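Local coordinates for protein Ps01740 (Pseudomonas sp. UW4, PDB 5UIF) that is a homologue of cis-3-chloroacrylic acid dehalogenase in the tautomerase superfamily and probably acts as a hydrolytic dehalogenase, at residues A[1-13]-A[57-69]. Residues are numbered along the deposited sequence; the frame is centred on the assembly and turned at random.
Sequences PLYECQTVKGTLS and VATPAIIRGQIRA
Tyr3 lies across Gly65 in a non-hydrogen-bonded pair of the antiparallel ladder between strands 2-8 and 61-68. Its CB is 4.1 Å from Arg64 O. With CG anti to the carbonyl carbon (chi1 -71°), the ring runs past Gly65 and reaches Ile67. Ring atom CD2 meets Gly65 CA at 3.6 Å, and CE2 meets the same CA at 3.8 Å. A CB on Gly65 would probably run into this ring; the glycine leaves it room. Further out, Tyr3 CZ is 4.1 Å from Ile67 CG2. At the tip, Tyr3 OH is 3.5 Å from Ile67 CG2 and hydrogen-bonds to His28. An alanine in place of Tyr3 is likely to open a gap over Gly65 and leave His28 without this partner.

Leu2, Glu4 and Gln6 each exchange two backbone hydrogen bonds with Gln66, Arg64 and Ile62, respectively. Glu4 N to Arg64 O is 2.8 Å. The face carrying these six side chains meets the other two subunits: Arg64 forms a salt bridge to Glu4 of the second subunit, while Glu4 pairs with Lys44 of its own chain.

Beyond the last bridge, Pro1 CA makes a CA-H...O contact with Gln66 O. An amino-terminal proline is characteristic of the tautomerase superfamily. The two strands are central in the four-stranded sheet, flanked by 40-46 and 98-105. Helices 14-32 and 73-91 pack on the Tyr3 face.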
loop_
_atom_site.group_PDB
_atom_site.type_symbol
_atom_site.label_atom_id
_atom_site.label_comp_id
_atom_site.label_asym_id
_atom_site.label_seq_id
_atom_site.Cartn_x
_atom_site.Cartn_y
_atom_site.Cartn_z
ATOM N N PRO A 1 4.734 -8.545 -11.189
ATOM C CA PRO A 1 4.613 -7.090 -11.044
ATOM C C PRO A 1 3.200 -6.656 -10.674
ATOM O O PRO A 1 2.227 -7.218 -11.178
ATOM C CB PRO A 1 4.995 -6.569 -12.430
ATOM C CG PRO A 1 4.672 -7.693 -13.353
ATOM C CD PRO A 1 5.002 -8.937 -12.584
ATOM N N LEU A 2 3.096 -5.659 -9.801
ATOM C CA LEU A 2 1.802 -5.156 -9.358
ATOM C C LEU A 2 1.726 -3.636 -9.465
ATOM O O LEU A 2 2.638 -2.930 -9.039
ATOM C CB LEU A 2 1.524 -5.593 -7.918
ATOM C CG LEU A 2 0.257 -5.026 -7.275
ATOM C CD1 LEU A 2 -0.980 -5.440 -8.061
ATOM C CD2 LEU A 2 0.147 -5.461 -5.822
ATOM N N TYR A 3 0.634 -3.143 -10.039
ATOM C CA TYR A 3 0.396 -1.707 -10.139
ATOM C C TYR A 3 -0.931 -1.337 -9.486
ATOM O O TYR A 3 -1.958 -1.957 -9.757
ATOM C CB TYR A 3 0.409 -1.255 -11.602
ATOM C CG TYR A 3 1.779 -1.267 -12.240
ATOM C CD1 TYR A 3 2.288 -2.422 -12.820
ATOM C CD2 TYR A 3 2.562 -0.120 -12.267
ATOM C CE1 TYR A 3 3.540 -2.434 -13.407
ATOM C CE2 TYR A 3 3.815 -0.123 -12.851
ATOM C CZ TYR A 3 4.299 -1.282 -13.419
ATOM O OH TYR A 3 5.546 -1.287 -14.001
ATOM N N GLU A 4 -0.903 -0.325 -8.624
ATOM C CA GLU A 4 -2.099 0.100 -7.906
ATOM C C GLU A 4 -2.425 1.564 -8.183
ATOM O O GLU A 4 -1.556 2.430 -8.087
ATOM C CB GLU A 4 -1.925 -0.123 -6.402
ATOM C CG GLU A 4 -1.642 -1.568 -6.022
ATOM C CD GLU A 4 -1.354 -1.737 -4.543
ATOM O OE1 GLU A 4 -2.316 -1.757 -3.747
ATOM O OE2 GLU A 4 -0.166 -1.854 -4.177
ATOM N N CYS A 5 -3.681 1.833 -8.523
ATOM C CA CYS A 5 -4.120 3.191 -8.826
ATOM C C CYS A 5 -5.096 3.709 -7.774
ATOM O O CYS A 5 -6.156 3.122 -7.553
ATOM C CB CYS A 5 -4.766 3.247 -10.211
ATOM S SG CYS A 5 -5.176 4.914 -10.780
ATOM N N GLN A 6 -4.732 4.813 -7.127
ATOM C CA GLN A 6 -5.574 5.414 -6.101
ATOM C C GLN A 6 -6.059 6.798 -6.513
ATOM O O GLN A 6 -5.269 7.734 -6.626
ATOM C CB GLN A 6 -4.822 5.505 -4.772
ATOM C CG GLN A 6 -4.721 4.192 -4.018
ATOM C CD GLN A 6 -4.028 4.345 -2.679
ATOM O OE1 GLN A 6 -3.341 5.337 -2.432
ATOM N NE2 GLN A 6 -4.206 3.361 -1.806
ATOM N N THR A 7 -7.363 6.921 -6.741
ATOM C CA THR A 7 -7.962 8.203 -7.096
ATOM C C THR A 7 -9.181 8.489 -6.229
ATOM O O THR A 7 -9.657 7.616 -5.505
ATOM C CB THR A 7 -8.388 8.247 -8.579
ATOM O OG1 THR A 7 -9.418 7.279 -8.813
ATOM C CG2 THR A 7 -7.205 7.957 -9.490
ATOM N N VAL A 8 -9.680 9.718 -6.303
ATOM C CA VAL A 8 -10.901 10.092 -5.602
ATOM C C VAL A 8 -12.102 9.466 -6.307
ATOM O O VAL A 8 -12.146 9.417 -7.537
ATOM C CB VAL A 8 -11.062 11.628 -5.525
ATOM C CG1 VAL A 8 -12.405 12.009 -4.916
ATOM C CG2 VAL A 8 -9.922 12.238 -4.726
ATOM N N LYS A 9 -13.056 8.976 -5.521
ATOM C CA LYS A 9 -14.260 8.324 -6.033
ATOM C C LYS A 9 -14.956 9.128 -7.130
ATOM O O LYS A 9 -15.350 10.275 -6.920
ATOM C CB LYS A 9 -15.236 8.066 -4.883
ATOM C CG LYS A 9 -16.532 7.388 -5.291
ATOM C CD LYS A 9 -17.416 7.140 -4.078
ATOM C CE LYS A 9 -18.673 6.374 -4.450
ATOM N NZ LYS A 9 -19.500 6.061 -3.253
ATOM N N GLY A 10 -15.097 8.518 -8.303
ATOM C CA GLY A 10 -15.772 9.153 -9.420
ATOM C C GLY A 10 -14.825 9.647 -10.497
ATOM O O GLY A 10 -15.260 10.168 -11.525
ATOM N N THR A 11 -13.527 9.484 -10.264
ATOM C CA THR A 11 -12.518 9.938 -11.214
ATOM C C THR A 11 -12.491 9.072 -12.471
ATOM O O THR A 11 -12.584 9.580 -13.587
ATOM C CB THR A 11 -11.111 9.941 -10.588
ATOM O OG1 THR A 11 -11.085 10.831 -9.466
ATOM C CG2 THR A 11 -10.076 10.389 -11.608
ATOM N N LEU A 12 -12.365 7.763 -12.281
ATOM C CA LEU A 12 -12.244 6.836 -13.400
ATOM C C LEU A 12 -13.541 6.086 -13.683
ATOM O O LEU A 12 -14.269 5.714 -12.763
ATOM C CB LEU A 12 -11.117 5.836 -13.131
ATOM C CG LEU A 12 -9.717 6.433 -12.989
ATOM C CD1 LEU A 12 -8.699 5.355 -12.647
ATOM C CD2 LEU A 12 -9.330 7.151 -14.267
ATOM N N SER A 13 -13.823 5.875 -14.966
ATOM C CA SER A 13 -14.967 5.075 -15.390
ATOM C C SER A 13 -14.518 3.643 -15.650
ATOM O O SER A 13 -13.360 3.296 -15.417
ATOM C CB SER A 13 -15.617 5.668 -16.644
ATOM O OG SER A 13 -14.717 5.649 -17.740
ATOM N N VAL A 57 -8.216 19.787 1.065
ATOM C CA VAL A 57 -8.892 18.764 0.274
ATOM C C VAL A 57 -8.577 18.927 -1.207
ATOM O O VAL A 57 -8.789 19.993 -1.786
ATOM C CB VAL A 57 -10.421 18.810 0.469
ATOM C CG1 VAL A 57 -11.109 17.839 -0.481
ATOM C CG2 VAL A 57 -10.782 18.498 1.912
ATOM N N ALA A 58 -8.062 17.864 -1.814
ATOM C CA ALA A 58 -7.728 17.881 -3.230
ATOM C C ALA A 58 -8.019 16.526 -3.858
ATOM O O ALA A 58 -8.490 15.609 -3.186
ATOM C CB ALA A 58 -6.272 18.258 -3.428
ATOM N N THR A 59 -7.735 16.404 -5.150
ATOM C CA THR A 59 -7.952 15.147 -5.856
ATOM C C THR A 59 -6.689 14.651 -6.555
ATOM O O THR A 59 -6.640 14.598 -7.784
ATOM C CB THR A 59 -9.076 15.281 -6.901
ATOM O OG1 THR A 59 -8.740 16.314 -7.836
ATOM C CG2 THR A 59 -10.395 15.625 -6.226
ATOM N N PRO A 60 -5.659 14.280 -5.776
ATOM C CA PRO A 60 -4.446 13.764 -6.412
ATOM C C PRO A 60 -4.644 12.342 -6.922
ATOM O O PRO A 60 -5.576 11.659 -6.495
ATOM C CB PRO A 60 -3.418 13.804 -5.281
ATOM C CG PRO A 60 -4.231 13.595 -4.053
ATOM C CD PRO A 60 -5.553 14.275 -4.305
ATOM N N ALA A 61 -3.779 11.908 -7.830
ATOM C CA ALA A 61 -3.835 10.549 -8.350
ATOM C C ALA A 61 -2.512 9.840 -8.102
ATOM O O ALA A 61 -1.459 10.295 -8.550
ATOM C CB ALA A 61 -4.168 10.556 -9.828
ATOM N N ILE A 62 -2.569 8.725 -7.382
ATOM C CA ILE A 62 -1.360 7.999 -7.016
ATOM C C ILE A 62 -1.312 6.622 -7.668
ATOM O O ILE A 62 -2.162 5.769 -7.410
ATOM C CB ILE A 62 -1.235 7.836 -5.485
ATOM C CG1 ILE A 62 -1.014 9.194 -4.812
ATOM C CG2 ILE A 62 -0.091 6.897 -5.143
ATOM C CD1 ILE A 62 -2.289 9.935 -4.458
ATOM N N ILE A 63 -0.314 6.418 -8.519
ATOM C CA ILE A 63 -0.098 5.124 -9.153
ATOM C C ILE A 63 1.236 4.541 -8.708
ATOM O O ILE A 63 2.296 5.066 -9.047
ATOM C CB ILE A 63 -0.125 5.227 -10.688
ATOM C CG1 ILE A 63 -1.466 5.789 -11.165
ATOM C CG2 ILE A 63 0.142 3.866 -11.315
ATOM C CD1 ILE A 63 -1.550 5.981 -12.663
ATOM N N ARG A 64 1.181 3.458 -7.942
ATOM C CA ARG A 64 2.392 2.821 -7.439
ATOM C C ARG A 64 2.588 1.440 -8.052
ATOM O O ARG A 64 1.642 0.660 -8.170
ATOM C CB ARG A 64 2.348 2.722 -5.913
ATOM C CG ARG A 64 2.404 4.068 -5.211
ATOM C CD ARG A 64 2.386 3.908 -3.702
ATOM N NE ARG A 64 1.121 3.359 -3.224
ATOM C CZ ARG A 64 0.859 3.089 -1.950
ATOM N NH1 ARG A 64 1.777 3.318 -1.021
ATOM N NH2 ARG A 64 -0.320 2.593 -1.604
ATOM N N GLY A 65 3.824 1.145 -8.442
ATOM C CA GLY A 65 4.142 -0.124 -9.067
ATOM C C GLY A 65 5.316 -0.827 -8.416
ATOM O O GLY A 65 6.380 -0.238 -8.230
ATOM N N GLN A 66 5.119 -2.092 -8.064
ATOM C CA GLN A 66 6.183 -2.902 -7.483
ATOM C C GLN A 66 6.697 -3.911 -8.505
ATOM O O GLN A 66 6.011 -4.880 -8.828
ATOM C CB GLN A 66 5.690 -3.617 -6.224
ATOM C CG GLN A 66 5.408 -2.688 -5.053
ATOM C CD GLN A 66 4.949 -3.430 -3.813
ATOM O OE1 GLN A 66 3.985 -4.195 -3.854
ATOM N NE2 GLN A 66 5.641 -3.209 -2.701
ATOM N N ILE A 67 7.904 -3.676 -9.011
ATOM C CA ILE A 67 8.470 -4.524 -10.054
ATOM C C ILE A 67 9.683 -5.307 -9.570
ATOM O O ILE A 67 10.188 -5.088 -8.468
ATOM C CB ILE A 67 8.888 -3.699 -11.286
ATOM C CG1 ILE A 67 10.138 -2.873 -10.976
ATOM C CG2 ILE A 67 7.742 -2.811 -11.747
ATOM C CD1 ILE A 67 10.733 -2.187 -12.185
ATOM N N ARG A 68 10.146 -6.221 -10.415
ATOM C CA ARG A 68 11.323 -7.023 -10.117
ATOM C C ARG A 68 12.583 -6.166 -10.145
ATOM O O ARG A 68 12.774 -5.357 -11.053
ATOM C CB ARG A 68 11.454 -8.174 -11.117
ATOM C CG ARG A 68 12.109 -9.431 -10.554
ATOM C CD ARG A 68 12.659 -10.320 -11.659
ATOM N NE ARG A 68 14.095 -10.134 -11.835
ATOM C CZ ARG A 68 14.826 -10.790 -12.728
ATOM N NH1 ARG A 68 14.251 -11.672 -13.533
ATOM N NH2 ARG A 68 16.130 -10.561 -12.821
ATOM N N ALA A 69 13.442 -6.349 -9.148
ATOM C CA ALA A 69 14.707 -5.628 -9.093
ATOM C C ALA A 69 15.706 -6.241 -10.066
ATOM O O ALA A 69 15.586 -7.408 -10.435
ATOM C CB ALA A 69 15.267 -5.634 -7.679
#